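Local coordinates for protein NAD-dependent aldehyde dehydrogenase (Burkholderia multivorans, PDB 5UJU) that probably oxidises aldehydes to carboxylic acids with NAD+ as coenzyme, perhaps including L-glutamate gamma-semialdehyde among its substrates, at residues A[358-361]-A[362-366]; A[473-476]-A[477-481]; A[131-134]-A[135-139]. All coordinates share one frame; numbering follows the deposited sequence.

Interaction 1 (A[358-361]-A[362-366])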
loop_
_atom_site.group_PDB
_atom_site.type_symbol
_atom_site.label_atom_id
_atom_site.label_comp_id
_atom_site.label_asym_id
_atom_site.label_seq_id
_atom_site.Cartn_x
_atom_site.Cartn_y
_atom_site.Cartn_z
ATOM N N TYR A 358 19.022 -19.327 21.761
ATOM C CA TYR A 358 20.265 -19.903 21.255
ATOM C C TYR A 358 21.418 -19.569 22.191
ATOM O O TYR A 358 21.633 -18.398 22.527
ATOM C CB TYR A 358 20.574 -19.398 19.846
ATOM C CG TYR A 358 19.476 -19.663 18.845
ATOM C CD1 TYR A 358 19.238 -20.949 18.355
ATOM C CD2 TYR A 358 18.669 -18.625 18.389
ATOM C CE1 TYR A 358 18.219 -21.183 17.434
ATOM C CE2 TYR A 358 17.662 -18.852 17.468
ATOM C CZ TYR A 358 17.433 -20.120 17.001
ATOM O OH TYR A 358 16.414 -20.320 16.093
ATOM N N VAL A 359 22.158 -20.597 22.605
ATOM C CA VAL A 359 23.298 -20.457 23.513
ATOM C C VAL A 359 24.457 -21.285 22.954
ATOM O O VAL A 359 24.239 -22.430 22.531
ATOM C CB VAL A 359 22.922 -20.907 24.940
ATOM C CG1 VAL A 359 24.069 -20.659 25.933
ATOM C CG2 VAL A 359 21.606 -20.233 25.422
ATOM N N PRO A 360 25.686 -20.763 22.905
ATOM C CA PRO A 360 26.802 -21.587 22.413
ATOM C C PRO A 360 26.975 -22.809 23.294
ATOM O O PRO A 360 26.894 -22.725 24.522
ATOM C CB PRO A 360 28.006 -20.645 22.494
ATOM C CG PRO A 360 27.372 -19.238 22.496
ATOM C CD PRO A 360 26.125 -19.409 23.281
ATOM N N ARG A 361 27.180 -23.962 22.652
ATOM C CA ARG A 361 27.376 -25.193 23.410
ATOM C C ARG A 361 28.551 -25.091 24.371
ATOM O O ARG A 361 28.593 -25.827 25.368
ATOM C CB ARG A 361 27.586 -26.378 22.465
ATOM C CG ARG A 361 28.916 -26.365 21.733
ATOM C CD ARG A 361 29.003 -27.491 20.707
ATOM N NE ARG A 361 27.977 -27.349 19.677
ATOM C CZ ARG A 361 26.837 -28.033 19.659
ATOM N NH1 ARG A 361 26.585 -28.921 20.613
ATOM N NH2 ARG A 361 25.950 -27.830 18.688
ATOM N N ASP A 362 29.500 -24.200 24.105
ATOM C CA ASP A 362 30.657 -24.024 24.975
ATOM C C ASP A 362 30.436 -22.946 26.033
ATOM O O ASP A 362 31.378 -22.602 26.752
ATOM C CB ASP A 362 31.909 -23.705 24.148
ATOM C CG ASP A 362 32.347 -24.870 23.265
ATOM O OD1 ASP A 362 32.148 -26.038 23.655
ATOM O OD2 ASP A 362 32.913 -24.616 22.180
ATOM N N GLY A 363 29.234 -22.383 26.131
ATOM C CA GLY A 363 28.990 -21.407 27.167
ATOM C C GLY A 363 29.224 -19.985 26.704
ATOM O O GLY A 363 29.353 -19.687 25.511
ATOM N N ILE A 364 29.246 -19.077 27.684
ATOM C CA ILE A 364 29.278 -17.647 27.405
ATOM C C ILE A 364 30.207 -16.955 28.387
ATOM O O ILE A 364 30.424 -17.422 29.504
ATOM C CB ILE A 364 27.882 -16.975 27.489
ATOM C CG1 ILE A 364 27.334 -17.013 28.925
ATOM C CG2 ILE A 364 26.882 -17.594 26.503
ATOM C CD1 ILE A 364 26.049 -16.196 29.108
ATOM N N ARG A 365 30.709 -15.795 27.977
ATOM C CA ARG A 365 31.413 -14.919 28.900
ATOM C C ARG A 365 30.404 -14.128 29.727
ATOM O O ARG A 365 29.354 -13.711 29.219
ATOM C CB ARG A 365 32.341 -13.968 28.136
ATOM N N THR A 366 30.702 -13.956 31.019
ATOM C CA THR A 366 29.928 -13.047 31.861
ATOM C C THR A 366 30.889 -12.111 32.584
ATOM O O THR A 366 32.110 -12.219 32.463
ATOM C CB THR A 366 29.046 -13.766 32.894
ATOM O OG1 THR A 366 29.845 -14.173 34.005
ATOM C CG2 THR A 366 28.344 -14.980 32.292
#

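Interaction 2 (A[473-476]-A[477-481])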
loop_
_atom_site.group_PDB
_atom_site.type_symbol
_atom_site.label_atom_id
_atom_site.label_comp_id
_atom_site.label_asym_id
_atom_site.label_seq_id
_atom_site.Cartn_x
_atom_site.Cartn_y
_atom_site.Cartn_z
ATOM N N LEU A 473 23.468 -16.277 15.286
ATOM C CA LEU A 473 23.000 -15.084 14.593
ATOM C C LEU A 473 22.654 -15.390 13.146
ATOM O O LEU A 473 21.680 -14.846 12.607
ATOM C CB LEU A 473 24.058 -13.983 14.675
ATOM C CG LEU A 473 24.123 -13.322 16.047
ATOM C CD1 LEU A 473 25.357 -12.450 16.158
ATOM C CD2 LEU A 473 22.831 -12.510 16.304
ATOM N N ASP A 474 23.456 -16.229 12.492
ATOM C CA ASP A 474 23.132 -16.630 11.127
ATOM C C ASP A 474 21.814 -17.392 11.098
ATOM O O ASP A 474 20.966 -17.164 10.224
ATOM C CB ASP A 474 24.258 -17.482 10.546
ATOM C CG ASP A 474 23.997 -17.881 9.100
ATOM O OD1 ASP A 474 23.886 -16.978 8.245
ATOM O OD2 ASP A 474 23.880 -19.091 8.818
ATOM N N LEU A 475 21.629 -18.304 12.054
ATOM C CA LEU A 475 20.399 -19.077 12.131
ATOM C C LEU A 475 19.194 -18.182 12.416
ATOM O O LEU A 475 18.142 -18.323 11.778
ATOM C CB LEU A 475 20.551 -20.150 13.203
ATOM C CG LEU A 475 19.503 -21.249 13.178
ATOM C CD1 LEU A 475 19.449 -21.846 11.792
ATOM C CD2 LEU A 475 19.852 -22.306 14.205
ATOM N N ALA A 476 19.331 -17.245 13.361
ATOM C CA ALA A 476 18.199 -16.409 13.749
ATOM C C ALA A 476 17.724 -15.543 12.587
ATOM O O ALA A 476 16.518 -15.450 12.318
ATOM C CB ALA A 476 18.569 -15.544 14.951
ATOM N N GLY A 477 18.661 -14.904 11.880
ATOM C CA GLY A 477 18.289 -14.107 10.717
ATOM C C GLY A 477 17.670 -14.940 9.611
ATOM O O GLY A 477 16.731 -14.503 8.940
ATOM N N GLU A 478 18.196 -16.148 9.397
ATOM C CA GLU A 478 17.645 -17.017 8.366
ATOM C C GLU A 478 16.230 -17.453 8.714
ATOM O O GLU A 478 15.340 -17.435 7.855
ATOM C CB GLU A 478 18.544 -18.237 8.171
ATOM C CG GLU A 478 17.966 -19.286 7.247
ATOM C CD GLU A 478 18.810 -20.555 7.195
ATOM O OE1 GLU A 478 20.018 -20.503 7.517
ATOM O OE2 GLU A 478 18.258 -21.605 6.824
ATOM N N ILE A 479 16.008 -17.844 9.969
ATOM C CA ILE A 479 14.709 -18.371 10.371
ATOM C C ILE A 479 13.660 -17.269 10.375
ATOM O O ILE A 479 12.504 -17.496 10.001
ATOM C CB ILE A 479 14.821 -19.061 11.742
ATOM C CG1 ILE A 479 15.540 -20.406 11.586
ATOM C CG2 ILE A 479 13.437 -19.231 12.386
ATOM C CD1 ILE A 479 15.865 -21.096 12.904
ATOM N N ALA A 480 14.036 -16.063 10.811
ATOM C CA ALA A 480 13.100 -14.943 10.768
ATOM C C ALA A 480 12.674 -14.634 9.337
ATOM O O ALA A 480 11.493 -14.378 9.076
ATOM C CB ALA A 480 13.715 -13.705 11.418
ATOM N N ALA A 481 13.624 -14.636 8.399
ATOM C CA ALA A 481 13.291 -14.316 7.015
ATOM C C ALA A 481 12.453 -15.415 6.373
ATOM O O ALA A 481 11.540 -15.133 5.591
ATOM C CB ALA A 481 14.566 -14.082 6.210
HETATM O O HOH W 1 21.952 -18.787 6.377
#

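Interaction 3 (A[131-134]-A[135-139])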
loop_
_atom_site.group_PDB
_atom_site.type_symbol
_atom_site.label_atom_id
_atom_site.label_comp_id
_atom_site.label_asym_id
_atom_site.label_seq_id
_atom_site.Cartn_x
_atom_site.Cartn_y
_atom_site.Cartn_z
ATOM N N ASN A 131 -12.261 4.193 26.234
ATOM C CA ASN A 131 -11.445 4.359 27.435
ATOM C C ASN A 131 -12.310 4.395 28.689
ATOM O O ASN A 131 -11.970 3.770 29.700
ATOM C CB ASN A 131 -10.589 5.622 27.350
ATOM C CG ASN A 131 -9.625 5.738 28.513
ATOM O OD1 ASN A 131 -9.629 6.721 29.242
ATOM N ND2 ASN A 131 -8.779 4.728 28.679
ATOM N N ARG A 132 -13.443 5.111 28.643
ATOM C CA ARG A 132 -14.324 5.132 29.807
ATOM C C ARG A 132 -14.902 3.761 30.126
ATOM O O ARG A 132 -15.266 3.517 31.279
ATOM C CB ARG A 132 -15.472 6.129 29.619
ATOM C CG ARG A 132 -15.039 7.582 29.632
ATOM C CD ARG A 132 -16.253 8.503 29.753
ATOM N NE ARG A 132 -16.766 8.897 28.442
ATOM C CZ ARG A 132 -16.267 9.883 27.704
ATOM N NH1 ARG A 132 -15.234 10.592 28.147
ATOM N NH2 ARG A 132 -16.804 10.161 26.522
ATOM N N ALA A 133 -14.998 2.869 29.139
ATOM C CA ALA A 133 -15.486 1.508 29.339
ATOM C C ALA A 133 -14.357 0.510 29.595
ATOM O O ALA A 133 -14.578 -0.703 29.470
ATOM C CB ALA A 133 -16.305 1.055 28.122
ATOM N N SER A 134 -13.166 0.990 29.974
ATOM C CA SER A 134 -11.993 0.119 30.022
ATOM C C SER A 134 -12.177 -1.019 31.012
ATOM O O SER A 134 -11.703 -2.135 30.772
ATOM C CB SER A 134 -10.739 0.920 30.376
ATOM O OG SER A 134 -10.293 1.680 29.269
ATOM N N PHE A 135 -12.833 -0.755 32.144
ATOM C CA PHE A 135 -13.021 -1.814 33.129
ATOM C C PHE A 135 -13.981 -2.878 32.612
ATOM O O PHE A 135 -13.720 -4.074 32.758
ATOM C CB PHE A 135 -13.504 -1.234 34.452
ATOM C CG PHE A 135 -12.398 -0.659 35.290
ATOM C CD1 PHE A 135 -11.545 -1.494 36.000
ATOM C CD2 PHE A 135 -12.215 0.713 35.377
ATOM C CE1 PHE A 135 -10.520 -0.974 36.770
ATOM C CE2 PHE A 135 -11.203 1.241 36.150
ATOM C CZ PHE A 135 -10.351 0.396 36.844
ATOM N N GLU A 136 -15.108 -2.461 32.017
ATOM C CA GLU A 136 -16.026 -3.427 31.418
ATOM C C GLU A 136 -15.335 -4.251 30.339
ATOM O O GLU A 136 -15.508 -5.474 30.266
ATOM C CB GLU A 136 -17.237 -2.702 30.828
ATOM C CG GLU A 136 -18.135 -3.594 30.002
ATOM C CD GLU A 136 -19.246 -2.822 29.281
ATOM O OE1 GLU A 136 -19.236 -1.583 29.325
ATOM O OE2 GLU A 136 -20.124 -3.467 28.690
ATOM N N ILE A 137 -14.552 -3.590 29.487
ATOM C CA ILE A 137 -13.804 -4.282 28.442
ATOM C C ILE A 137 -12.726 -5.192 29.049
ATOM O O ILE A 137 -12.502 -6.314 28.577
ATOM C CB ILE A 137 -13.218 -3.245 27.468
ATOM C CG1 ILE A 137 -14.356 -2.553 26.695
ATOM C CG2 ILE A 137 -12.229 -3.885 26.497
ATOM C CD1 ILE A 137 -13.911 -1.363 25.857
ATOM N N ALA A 138 -12.068 -4.748 30.117
ATOM C CA ALA A 138 -11.035 -5.588 30.729
ATOM C C ALA A 138 -11.605 -6.930 31.177
ATOM O O ALA A 138 -11.024 -7.989 30.900
ATOM C CB ALA A 138 -10.392 -4.862 31.907
ATOM N N TYR A 139 -12.745 -6.908 31.872
ATOM C CA TYR A 139 -13.355 -8.161 32.312
ATOM C C TYR A 139 -13.770 -9.039 31.134
ATOM O O TYR A 139 -13.635 -10.268 31.191
ATOM C CB TYR A 139 -14.548 -7.876 33.228
ATOM C CG TYR A 139 -14.110 -7.499 34.627
ATOM C CD1 TYR A 139 -13.513 -8.443 35.452
ATOM C CD2 TYR A 139 -14.302 -6.214 35.126
ATOM C CE1 TYR A 139 -13.099 -8.120 36.734
ATOM C CE2 TYR A 139 -13.897 -5.880 36.414
ATOM C CZ TYR A 139 -13.293 -6.841 37.212
ATOM O OH TYR A 139 -12.880 -6.533 38.490
HETATM O O HOH W 2 -15.593 0.576 32.394
#

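Interaction 1 (A[358-361]-A[362-366])
The pyrrolidine ring of P360 meets the residues that follow it at its CB-CG-CD rim, from one side of the ring plane. The carbonyl oxygen of G363 lies on that side but outside the CB-CG edge, not over the centre, with P360 CB 3.4 Å from G363 O. Beyond the CD corner, I364 CG2 lies 3.8 Å from P360 CD, and its other neighbour is V359 CG1, at 4.2 Å from I364 CG2. The charged planes of R361 and D362 do not face each other; they are turned 82° apart. What touches is the R361 methylene CG against the carboxylate, 3.8 Å from D362 OD1, while R361 NE stays 5.9 Å from that oxygen. The guanidinium instead forms salt bridges with D445 and D467.

The backbone closes as a type I turn from P360 to G363. Its single cross-turn hydrogen bond runs 2.9 Å from G363 N to P360 O. The angle at the hydrogen is 164°, and the donor stands 59° above the carbonyl plane. G363 then takes a positive phi, where the absence of a CB spares the carbonyl oxygen of D362 a clash.

The turn carries the chain from strand 356-360 of the seven-stranded sheet to strand 364-366 of a small three-stranded one. Chemically, it is closed by one backbone bond, with apolar contacts of P360 and V359 on I364 beside it, whereas the arginine's charge is probably balanced mainly by D445 and D467 and less by the adjacent aspartate.

Interaction 2 (A[473-476]-A[477-481])
L475 and I479, one helical turn apart, run at a slant to each other, and the end of the isoleucine chain meets the fork of the leucine. The end methyl I479 CD1 approaches the branch point L475 CG at 3.7 Å and the methyl L475 CD1 at 3.8 Å. This follows from the isoleucine's first torsion: with CG1 anti to its own carbonyl carbon (chi1 -74°), the chain folds back along the helix, bringing I479 CG1 to 3.3 Å from L475 O. The same carbonyl accepts I479 N at 2.8 Å. F452 of helix 449-452 touches both side chains.

On another side of helix 469-483, two acids are set one turn apart. E478 reaches out fully extended, CG anti to the backbone N (chi1 173°), and OE1 ends 4.3 Å from D474 OD2. A water to one side of the line between them bridges the two, hydrogen-bonded at 2.8 Å to E478 OE1 and 3.1 Å to D474 OD2. Each carboxylate also has an arginine in a salt bridge, R507 for D474 and R449 for E478.

The water and the two guanidinium groups would therefore be expected to offset the repulsion between these like charges, consistent with both acids staying ionised while the leucine and isoleucine pack in the interior.

Interaction 3 (A[131-134]-A[135-139])
A133 and I137 meet one turn apart, where helix 97-132 gives way to helix 134-145. I137 has CG1 anti to its carbonyl carbon (chi1 -67°), which directs the chain back toward the start of the new helix: I137 CG1 lies 3.3 Å from A133 O, and beyond it I137 CD1 comes within 4.1 Å of A133 CB. The backbone supports the same pairing, since I137 N donates to A133 O at 2.9 Å.

E136 behaves differently. Its chain is extended, and E136 OE1 only grazes A133 CB at 4.1 Å, while E136 OE2 accepts a hydrogen bond from H61 NE2 and forms a salt bridge with R252. S134 turns backward instead: chi1 of -75° places OG beside its own backbone N, and both use one acceptor, with S134 OG 2.7 Å from N131 O, the hydroxyl donating. Q161 also bonds this hydroxyl. F135 points its ring outside the pair of segments, where it meets F153 with the planes inclined at about 45°.

A133 holds the N-cap position, yet its methyl cannot accept from the first turn. A water does part of that work: it accepts from E136 N at 3.1 Å and donates to R132 O.

Such features mark a break between two successive helices, at which one residue leaves helical geometry and a serine hydroxyl bonds back to the preceding turn. A133, E136 and I137 all touch helix 245-260, which follows strand 234-238. This sets the break against a helix of the alpha/beta part that holds strand 234-238, consistent with the coenzyme-binding half of the aldehyde dehydrogenase fold.

How the interactions relate
Interactions 1 and 2 belong to one neighbourhood: Y358, at the start of 358-361, packs on helix 469-483, its OH 3.3 Å from I479 CD1 and its CE1 3.8 Å from L475 CD2. That helix covers the strand leading into the turn. Interaction 3 is remote, its nearest atoms about 33 Å from interaction 1 and about 31 Å from interaction 2, and joins two helices elsewhere. Interactions 2 and 3 are largely buried, whereas interaction 1 is only partly so, with R361 and D362 exposed. In the intact helix (interaction 2) a water joins two carboxylates, in the interrupted one (interaction 3) two backbone groups, while interaction 1 relies on one backbone bond and apolar contacts.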